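Local coordinates for inactive dihydroorotase-like domain (Chaetomium thermophilum, PDB 5NNL), which is an enzymatically inactive dihydroorotase-like domain built on the alpha/beta-barrel fold of the amidohydrolase superfamily, at residues Leu247-Val251 with Ile284-Arg288; Pro127-Arg133 with Arg149-Ala155; Arg22-Gln28 with Asn65-Tyr71. All blocks are in the same frame, centred on the assembly; numbering follows the deposited sequence. Where two conformers were deposited one is given.

Contact 1. Residues Leu247-Val251 with Ile284-Arg288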
loop_
_atom_site.group_PDB
_atom_site.type_symbol
_atom_site.label_atom_id
_atom_site.label_comp_id
_atom_site.label_asym_id
_atom_site.label_seq_id
_atom_site.Cartn_x
_atom_site.Cartn_y
_atom_site.Cartn_z
ATOM N N LEU A 247 -9.579 2.427 13.257
ATOM C CA LEU A 247 -9.954 3.195 14.436
ATOM C C LEU A 247 -11.187 2.611 15.110
ATOM O O LEU A 247 -11.331 2.717 16.332
ATOM C CB LEU A 247 -10.182 4.654 14.051
ATOM C CG LEU A 247 -8.961 5.348 13.442
ATOM C CD1 LEU A 247 -9.300 6.771 13.066
ATOM C CD2 LEU A 247 -7.771 5.323 14.389
ATOM N N THR A 248 -12.081 1.994 14.338
ATOM C CA THR A 248 -13.188 1.263 14.942
ATOM C C THR A 248 -12.671 0.110 15.793
ATOM O O THR A 248 -13.211 -0.169 16.870
ATOM C CB THR A 248 -14.134 0.760 13.850
ATOM O OG1 THR A 248 -14.596 1.872 13.071
ATOM C CG2 THR A 248 -15.336 0.033 14.453
ATOM N N ALA A 249 -11.608 -0.560 15.335
ATOM C CA ALA A 249 -10.998 -1.624 16.127
ATOM C C ALA A 249 -10.280 -1.068 17.351
ATOM O O ALA A 249 -10.205 -1.745 18.382
ATOM C CB ALA A 249 -10.026 -2.429 15.264
ATOM N N VAL A 250 -9.739 0.150 17.255
ATOM C CA VAL A 250 -9.143 0.804 18.419
ATOM C C VAL A 250 -10.210 1.057 19.475
ATOM O O VAL A 250 -10.027 0.753 20.659
ATOM C CB VAL A 250 -8.445 2.116 18.006
ATOM C CG1 VAL A 250 -8.060 2.946 19.238
ATOM C CG2 VAL A 250 -7.208 1.834 17.157
ATOM N N VAL A 251 -11.337 1.637 19.059
ATOM C CA VAL A 251 -12.430 1.912 19.984
ATOM C C VAL A 251 -12.956 0.614 20.585
ATOM O O VAL A 251 -13.361 0.574 21.753
ATOM C CB VAL A 251 -13.536 2.705 19.262
ATOM C CG1 VAL A 251 -14.794 2.812 20.113
ATOM C CG2 VAL A 251 -13.022 4.093 18.897
ATOM N N ILE A 284 -8.094 13.805 14.046
ATOM C CA ILE A 284 -9.102 12.757 13.937
ATOM C C ILE A 284 -10.006 12.804 15.159
ATOM O O ILE A 284 -9.526 12.808 16.298
ATOM C CB ILE A 284 -8.447 11.369 13.799
ATOM C CG1 ILE A 284 -7.752 11.262 12.441
ATOM C CG2 ILE A 284 -9.475 10.258 13.937
ATOM C CD1 ILE A 284 -6.503 10.470 12.482
ATOM N N GLU A 285 -11.313 12.836 14.916
ATOM C CA GLU A 285 -12.315 12.646 15.963
ATOM C C GLU A 285 -12.528 11.141 16.076
ATOM O O GLU A 285 -13.309 10.539 15.338
ATOM C CB GLU A 285 -13.590 13.410 15.628
ATOM C CG GLU A 285 -13.388 14.930 15.678
ATOM C CD GLU A 285 -14.366 15.722 14.821
ATOM O OE1 GLU A 285 -14.738 16.841 15.235
ATOM O OE2 GLU A 285 -14.751 15.247 13.732
ATOM N N LEU A 286 -11.798 10.527 17.009
ATOM C CA LEU A 286 -11.726 9.070 17.087
ATOM C C LEU A 286 -13.075 8.444 17.418
ATOM O O LEU A 286 -13.355 7.316 16.996
ATOM C CB LEU A 286 -10.680 8.678 18.128
ATOM C CG LEU A 286 -10.533 7.199 18.477
ATOM C CD1 LEU A 286 -10.175 6.387 17.247
ATOM C CD2 LEU A 286 -9.482 7.033 19.558
ATOM N N ASP A 287 -13.924 9.154 18.162
ATOM C CA ASP A 287 -15.185 8.612 18.647
ATOM C C ASP A 287 -16.384 8.993 17.794
ATOM O O ASP A 287 -17.483 8.490 18.048
ATOM C CB ASP A 287 -15.444 9.080 20.084
ATOM C CG ASP A 287 -14.813 8.173 21.117
ATOM O OD1 ASP A 287 -14.813 6.938 20.911
ATOM O OD2 ASP A 287 -14.323 8.700 22.138
ATOM N N ARG A 288 -16.214 9.867 16.811
ATOM C CA ARG A 288 -17.351 10.306 16.016
ATOM C C ARG A 288 -17.787 9.191 15.075
ATOM O O ARG A 288 -16.977 8.664 14.304
ATOM C CB ARG A 288 -16.998 11.564 15.231
ATOM C CG ARG A 288 -18.209 12.215 14.594
ATOM C CD ARG A 288 -17.857 13.494 13.869
ATOM N NE ARG A 288 -18.981 13.962 13.061
ATOM C CZ ARG A 288 -18.898 14.901 12.124
ATOM N NH1 ARG A 288 -17.739 15.487 11.857
ATOM N NH2 ARG A 288 -19.982 15.252 11.446
#

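Contact 2. Residues Pro127-Arg133 with Arg149-Ala155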
loop_
_atom_site.group_PDB
_atom_site.type_symbol
_atom_site.label_atom_id
_atom_site.label_comp_id
_atom_site.label_asym_id
_atom_site.label_seq_id
_atom_site.Cartn_x
_atom_site.Cartn_y
_atom_site.Cartn_z
ATOM N N PRO A 127 14.814 -0.045 -1.450
ATOM C CA PRO A 127 13.884 -1.105 -1.032
ATOM C C PRO A 127 13.465 -2.034 -2.164
ATOM O O PRO A 127 13.330 -1.629 -3.321
ATOM C CB PRO A 127 12.681 -0.325 -0.491
ATOM C CG PRO A 127 13.240 0.982 -0.072
ATOM C CD PRO A 127 14.328 1.290 -1.055
ATOM N N ILE A 128 13.243 -3.299 -1.798
ATOM C CA ILE A 128 12.645 -4.303 -2.670
ATOM C C ILE A 128 11.386 -4.832 -1.996
ATOM O O ILE A 128 11.395 -5.145 -0.801
ATOM C CB ILE A 128 13.618 -5.462 -2.976
ATOM C CG1 ILE A 128 14.831 -4.938 -3.751
ATOM C CG2 ILE A 128 12.907 -6.566 -3.768
ATOM C CD1 ILE A 128 15.905 -5.984 -4.030
ATOM N N ILE A 129 10.313 -4.950 -2.772
ATOM C CA ILE A 129 9.010 -5.360 -2.267
ATOM C C ILE A 129 8.484 -6.483 -3.152
ATOM O O ILE A 129 8.652 -6.452 -4.375
ATOM C CB ILE A 129 8.023 -4.170 -2.221
ATOM C CG1 ILE A 129 6.588 -4.654 -1.983
ATOM C CG2 ILE A 129 8.099 -3.359 -3.501
ATOM C CD1 ILE A 129 5.593 -3.529 -1.727
ATOM N N THR A 130 7.858 -7.481 -2.530
ATOM C CA THR A 130 7.340 -8.637 -3.246
ATOM C C THR A 130 5.999 -9.054 -2.664
ATOM O O THR A 130 5.716 -8.823 -1.486
ATOM C CB THR A 130 8.308 -9.830 -3.180
ATOM O OG1 THR A 130 7.720 -10.957 -3.838
ATOM C CG2 THR A 130 8.631 -10.196 -1.730
ATOM N N ASP A 131 5.173 -9.674 -3.509
ATOM C CA ASP A 131 3.944 -10.323 -3.071
ATOM C C ASP A 131 4.047 -11.843 -3.152
ATOM O O ASP A 131 3.021 -12.531 -3.217
ATOM C CB ASP A 131 2.751 -9.822 -3.891
ATOM C CG ASP A 131 2.875 -10.142 -5.367
ATOM O OD1 ASP A 131 3.941 -10.637 -5.792
ATOM O OD2 ASP A 131 1.899 -9.898 -6.106
ATOM N N ALA A 132 5.268 -12.378 -3.144
ATOM C CA ALA A 132 5.474 -13.815 -3.269
ATOM C C ALA A 132 4.785 -14.562 -2.132
ATOM O O ALA A 132 4.633 -14.045 -1.022
ATOM C CB ALA A 132 6.970 -14.139 -3.271
ATOM N N ARG A 133 4.363 -15.794 -2.426
ATOM C CA ARG A 133 3.746 -16.678 -1.448
ATOM C C ARG A 133 4.502 -17.998 -1.401
ATOM O O ARG A 133 5.267 -18.336 -2.309
ATOM C CB ARG A 133 2.274 -16.975 -1.770
ATOM C CG ARG A 133 1.443 -15.777 -2.184
ATOM C CD ARG A 133 1.396 -14.723 -1.101
ATOM N NE ARG A 133 0.580 -13.585 -1.513
ATOM C CZ ARG A 133 0.720 -12.341 -1.063
ATOM N NH1 ARG A 133 -0.086 -11.394 -1.515
ATOM N NH2 ARG A 133 1.662 -12.036 -0.176
ATOM N N ARG A 149 20.616 -8.269 2.599
ATOM C CA ARG A 149 19.900 -7.026 2.355
ATOM C C ARG A 149 18.450 -7.196 2.797
ATOM O O ARG A 149 18.033 -8.270 3.243
ATOM C CB ARG A 149 20.003 -6.608 0.881
ATOM C CG ARG A 149 19.367 -7.569 -0.123
ATOM C CD ARG A 149 18.718 -6.791 -1.250
ATOM N NE ARG A 149 17.684 -5.898 -0.729
ATOM C CZ ARG A 149 17.400 -4.692 -1.213
ATOM N NH1 ARG A 149 18.071 -4.199 -2.248
ATOM N NH2 ARG A 149 16.442 -3.967 -0.650
ATOM N N ARG A 150 17.678 -6.122 2.667
ATOM C CA ARG A 150 16.313 -6.073 3.169
ATOM C C ARG A 150 15.330 -6.573 2.119
ATOM O O ARG A 150 15.562 -6.453 0.914
ATOM C CB ARG A 150 15.940 -4.645 3.578
ATOM C CG ARG A 150 16.906 -3.999 4.559
ATOM C CD ARG A 150 16.496 -2.569 4.892
ATOM N NE ARG A 150 15.236 -2.514 5.636
ATOM C CZ ARG A 150 15.060 -1.929 6.821
ATOM N NH1 ARG A 150 16.055 -1.308 7.442
ATOM N NH2 ARG A 150 13.862 -1.956 7.390
ATOM N N ILE A 151 14.221 -7.136 2.594
ATOM C CA ILE A 151 13.111 -7.543 1.739
ATOM C C ILE A 151 11.809 -7.231 2.464
ATOM O O ILE A 151 11.692 -7.450 3.673
ATOM C CB ILE A 151 13.185 -9.041 1.373
ATOM C CG1 ILE A 151 12.057 -9.426 0.413
ATOM C CG2 ILE A 151 13.119 -9.897 2.619
ATOM C CD1 ILE A 151 12.202 -8.846 -0.976
ATOM N N HIS A 152 10.829 -6.721 1.720
ATOM C CA HIS A 152 9.512 -6.408 2.259
ATOM C C HIS A 152 8.462 -7.228 1.527
ATOM O O HIS A 152 8.431 -7.245 0.292
ATOM C CB HIS A 152 9.187 -4.918 2.125
ATOM C CG HIS A 152 7.869 -4.537 2.727
ATOM N ND1 HIS A 152 7.710 -4.303 4.076
ATOM C CD2 HIS A 152 6.648 -4.369 2.168
ATOM C CE1 HIS A 152 6.448 -3.995 4.320
ATOM N NE2 HIS A 152 5.783 -4.028 3.179
ATOM N N VAL A 153 7.598 -7.894 2.291
ATOM C CA VAL A 153 6.563 -8.768 1.750
ATOM C C VAL A 153 5.219 -8.076 1.916
ATOM O O VAL A 153 4.853 -7.675 3.026
ATOM C CB VAL A 153 6.563 -10.138 2.448
ATOM C CG1 VAL A 153 5.531 -11.060 1.813
ATOM C CG2 VAL A 153 7.947 -10.767 2.389
ATOM N N SER A 154 4.474 -7.969 0.824
ATOM C CA SER A 154 3.266 -7.162 0.786
ATOM C C SER A 154 2.020 -8.035 0.712
ATOM O O SER A 154 2.046 -9.153 0.189
ATOM C CB SER A 154 3.295 -6.208 -0.409
ATOM O OG SER A 154 2.277 -5.228 -0.300
ATOM N N ALA A 155 0.926 -7.500 1.248
ATOM C CA ALA A 155 -0.392 -8.130 1.186
ATOM C C ALA A 155 -0.347 -9.575 1.681
ATOM O O ALA A 155 -0.910 -10.486 1.073
ATOM C CB ALA A 155 -0.961 -8.058 -0.232
HETATM O O HOH W 1 13.485 -4.039 1.051
#

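Contact 3. Residues Arg22-Gln28 with Asn65-Tyr71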
loop_
_atom_site.group_PDB
_atom_site.type_symbol
_atom_site.label_atom_id
_atom_site.label_comp_id
_atom_site.label_asym_id
_atom_site.label_seq_id
_atom_site.Cartn_x
_atom_site.Cartn_y
_atom_site.Cartn_z
ATOM N N ARG A 22 -2.133 6.912 -21.201
ATOM C CA ARG A 22 -1.801 8.257 -21.650
ATOM C C ARG A 22 -2.865 9.247 -21.192
ATOM O O ARG A 22 -4.063 9.030 -21.396
ATOM C CB ARG A 22 -1.678 8.277 -23.174
ATOM C CG ARG A 22 -1.287 9.625 -23.776
ATOM C CD ARG A 22 -1.667 9.678 -25.251
ATOM N NE ARG A 22 -3.117 9.774 -25.432
ATOM C CZ ARG A 22 -3.767 10.825 -25.933
ATOM N NH1 ARG A 22 -3.117 11.907 -26.343
ATOM N NH2 ARG A 22 -5.090 10.789 -26.037
ATOM N N ASP A 23 -2.420 10.339 -20.568
ATOM C CA ASP A 23 -3.310 11.433 -20.175
ATOM C C ASP A 23 -4.437 10.946 -19.272
ATOM O O ASP A 23 -5.601 11.309 -19.449
ATOM C CB ASP A 23 -3.877 12.136 -21.406
ATOM C CG ASP A 23 -2.808 12.823 -22.213
ATOM O OD1 ASP A 23 -1.907 13.425 -21.592
ATOM O OD2 ASP A 23 -2.853 12.748 -23.457
ATOM N N SER A 24 -4.093 10.120 -18.293
ATOM C CA SER A 24 -5.084 9.589 -17.372
ATOM C C SER A 24 -5.133 10.428 -16.102
ATOM O O SER A 24 -4.093 10.765 -15.529
ATOM C CB SER A 24 -4.776 8.138 -17.021
ATOM O OG SER A 24 -5.844 7.590 -16.271
ATOM N N GLU A 25 -6.349 10.753 -15.668
ATOM C CA GLU A 25 -6.551 11.495 -14.431
ATOM C C GLU A 25 -6.436 10.616 -13.191
ATOM O O GLU A 25 -6.486 11.144 -12.076
ATOM C CB GLU A 25 -7.925 12.170 -14.455
ATOM C CG GLU A 25 -7.915 13.655 -14.098
ATOM C CD GLU A 25 -9.089 14.406 -14.704
ATOM O OE1 GLU A 25 -9.629 13.943 -15.731
ATOM O OE2 GLU A 25 -9.476 15.459 -14.152
ATOM N N ASP A 26 -6.277 9.300 -13.363
ATOM C CA ASP A 26 -6.325 8.367 -12.239
ATOM C C ASP A 26 -5.337 8.740 -11.138
ATOM O O ASP A 26 -5.709 8.826 -9.964
ATOM C CB ASP A 26 -6.054 6.945 -12.735
ATOM C CG ASP A 26 -7.230 6.349 -13.492
ATOM O OD1 ASP A 26 -8.212 7.078 -13.748
ATOM O OD2 ASP A 26 -7.169 5.144 -13.823
ATOM N N LEU A 27 -4.066 8.941 -11.492
ATOM C CA LEU A 27 -3.064 9.233 -10.471
ATOM C C LEU A 27 -3.457 10.461 -9.656
ATOM O O LEU A 27 -3.453 10.427 -8.419
ATOM C CB LEU A 27 -1.687 9.424 -11.109
ATOM C CG LEU A 27 -0.560 9.800 -10.138
ATOM C CD1 LEU A 27 -0.468 8.820 -8.975
ATOM C CD2 LEU A 27 0.767 9.872 -10.865
ATOM N N GLN A 28 -3.806 11.559 -10.335
ATOM C CA GLN A 28 -4.242 12.761 -9.628
ATOM C C GLN A 28 -5.379 12.453 -8.666
ATOM O O GLN A 28 -5.317 12.795 -7.480
ATOM C CB GLN A 28 -4.685 13.839 -10.621
ATOM C CG GLN A 28 -5.486 14.974 -9.961
ATOM C CD GLN A 28 -5.753 16.139 -10.892
ATOM O OE1 GLN A 28 -6.884 16.346 -11.331
ATOM N NE2 GLN A 28 -4.716 16.916 -11.182
ATOM N N ASN A 65 1.705 11.695 -16.207
ATOM C CA ASN A 65 0.398 11.767 -15.567
ATOM C C ASN A 65 0.431 12.491 -14.227
ATOM O O ASN A 65 -0.635 12.818 -13.694
ATOM C CB ASN A 65 -0.166 10.359 -15.391
ATOM C CG ASN A 65 -0.668 9.773 -16.693
ATOM O OD1 ASN A 65 -1.202 10.490 -17.539
ATOM N ND2 ASN A 65 -0.497 8.468 -16.864
ATOM N N SER A 66 1.615 12.749 -13.672
ATOM C CA SER A 66 1.744 13.538 -12.455
ATOM C C SER A 66 1.919 15.025 -12.729
ATOM O O SER A 66 1.812 15.829 -11.796
ATOM C CB SER A 66 2.940 13.053 -11.632
ATOM O OG SER A 66 4.156 13.538 -12.178
ATOM N N LYS A 67 2.180 15.409 -13.980
ATOM C CA LYS A 67 2.529 16.793 -14.278
ATOM C C LYS A 67 1.330 17.722 -14.152
ATOM O O LYS A 67 1.503 18.915 -13.879
ATOM C CB LYS A 67 3.137 16.880 -15.679
ATOM C CG LYS A 67 4.466 16.155 -15.805
ATOM C CD LYS A 67 5.580 16.862 -15.027
ATOM C CE LYS A 67 6.589 15.887 -14.430
ATOM N NZ LYS A 67 7.978 16.164 -14.893
ATOM N N ARG A 68 0.116 17.207 -14.348
ATOM C CA ARG A 68 -1.091 18.000 -14.124
ATOM C C ARG A 68 -1.317 18.342 -12.655
ATOM O O ARG A 68 -2.327 18.989 -12.348
ATOM C CB ARG A 68 -2.327 17.273 -14.669
ATOM C CG ARG A 68 -2.274 15.754 -14.578
ATOM C CD ARG A 68 -3.595 15.133 -14.142
ATOM N NE ARG A 68 -4.670 15.241 -15.126
ATOM C CZ ARG A 68 -4.683 14.626 -16.304
ATOM N NH1 ARG A 68 -3.662 13.868 -16.687
ATOM N NH2 ARG A 68 -5.720 14.780 -17.114
ATOM N N GLY A 69 -0.429 17.932 -11.749
ATOM C CA GLY A 69 -0.539 18.303 -10.351
ATOM C C GLY A 69 -1.120 17.215 -9.471
ATOM O O GLY A 69 -2.134 16.600 -9.818
ATOM N N VAL A 70 -0.488 16.972 -8.323
ATOM C CA VAL A 70 -0.963 15.988 -7.361
ATOM C C VAL A 70 -1.201 16.682 -6.027
ATOM O O VAL A 70 -0.675 17.765 -5.755
ATOM C CB VAL A 70 0.015 14.808 -7.189
ATOM C CG1 VAL A 70 -0.075 13.880 -8.380
ATOM C CG2 VAL A 70 1.442 15.306 -6.995
ATOM N N TYR A 71 -2.006 16.034 -5.188
ATOM C CA TYR A 71 -2.460 16.619 -3.936
ATOM C C TYR A 71 -1.856 15.955 -2.710
ATOM O O TYR A 71 -2.202 16.327 -1.584
ATOM C CB TYR A 71 -3.987 16.569 -3.875
ATOM C CG TYR A 71 -4.610 17.429 -4.946
ATOM C CD1 TYR A 71 -4.705 18.809 -4.787
ATOM C CD2 TYR A 71 -5.068 16.871 -6.131
ATOM C CE1 TYR A 71 -5.262 19.605 -5.770
ATOM C CE2 TYR A 71 -5.627 17.660 -7.121
ATOM C CZ TYR A 71 -5.718 19.027 -6.935
ATOM O OH TYR A 71 -6.274 19.824 -7.910
#

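Contact 1. Residues Leu247-Val251 with Ile284-Arg288
A small apolar contact joins the last turn of helix 242-251 to the corner of strand 281-291, a long broken strand that runs antiparallel to both strand 3-11 and strand 305-315. L286 makes most of it. Its CA-to-CB bond points sideways, but its end comes nearer the helix and meets three residues there. L286 CD1 lies 3.6 Å from L247 CB, L286 CD2 is 4.3 Å from V250 CG1, and L286 CG is 4.0 Å from V251 CG2. L247 also reaches I284, with L247 CD1 3.6 Å from I284 CG2; I284 in turn packs on I4 and L6 of the neighbouring strand. The corner is a type I beta turn from E285 to R288, closed by a weak bond of 3.3 Å from R288 N to E285 O. E285 points away from the helix, and E285 OE2 forms a salt bridge with R288 NH1 at 3.5 Å. V251 CG2 comes within 3.9 Å of D287 OD1, yet the charge of D287 is matched by R2, its salt-bridge partner. The two segments share neither a hydrogen bond nor a salt bridge and cover 242 Å² together, so their attraction rests on the fit of branched aliphatic side chains.

Contact 2. Residues Pro127-Arg133 with Arg149-Ala155
Two neighbouring parallel strands of the barrel, 128-130 and 151-153, meet here as the flanks of a beta-alpha-beta unit whose connection is helix 134-146. Their short axes come within 4.8 Å at an angle of 29°. Three backbone bonds link them: H152 N to I128 O (3.0 Å), T130 N to H152 O (2.9 Å) and S154 N to T130 O (2.8 Å). I129 pairs with H152 and T130 with V153. T130 and V153 face helix 134-146, where they pack on I140 and L137; I128 CG2 touches I151 CD1 at 3.7 Å, and I151 also meets this helix. I129 and H152 occupy the other face. H152 is fixed by hydrogen bonds to T176 and D178, and its ring edge receives I129 CD1, 4.1 Å from H152 CD2. Beyond the strands, R133 NH2 donates to S154 O at 2.9 Å, joining the two exit loops, and S154 OG bonds D178. At the entry end, R149 lays a guanidinium face over I128 CD1, which is 3.3 Å from R149 NH1, while R149 NE bonds R150 O at 2.7 Å. Parallel strands joined through a helix covering one face are the repeating unit of an alpha/beta barrel.

Contact 3. Residues Arg22-Gln28 with Asn65-Tyr71
R68 lies across the backbone of S24 and E25, one face of its guanidinium over S24 C and E25 CA, with R68 NE 3.8 Å from E25 CG. This is where the loop between helix 56-64 and strand 73-79 of the alpha/beta barrel covers the chain leading into helix 26-37. The charges of E25 and R68 attract only loosely, E25 OE1 being 4.2 Å from R68 NH2 and well out of the guanidinium plane. N65 is more specific: S24 N donates to N65 OD1 at 3.0 Å, while N65 ND2 bonds the carbonyls of T21 and L19, so that one amide ties down the run before the helix. S24 OG accepts a weak capping bond from D26 N (3.4 Å). Next to these polar contacts L27 points its CA-to-CB bond toward the loop and sets CD2 3.9 Å from S66 CB, with L27 CG 4.5 Å from V70 CG1. A type I turn from S66 to G69 then brings the loop round to Q28, whose CG sits at the ring edge of Y71, 3.9 Å from Y71 CE2; Y71 itself stacks edge-to-face with F326. At the tip of the same glutamine, Q28 NE2 donates to G69 O at 2.9 Å, with an N-H...O angle of 168°.

From the N terminus, contact 3 comes first. It closes a loop of 36 residues that holds the rest of helix 26-37, strand 39-44 and helix 56-64, bringing the start of one helix to the connection after another. Contact 2 follows with a shorter closure of 15 residues, nearly all helix 134-146, between neighbouring barrel strands. Contact 1 comes last: its 32 intervening residues include helix 257-271, and it ties helix 242-251 to the antiparallel part of the sheet. The three closures run in series, without nesting or crossing. Contacts 1 and 2 reach the same sheet on opposite sides of the chain's centre, their own centres 30 Å apart.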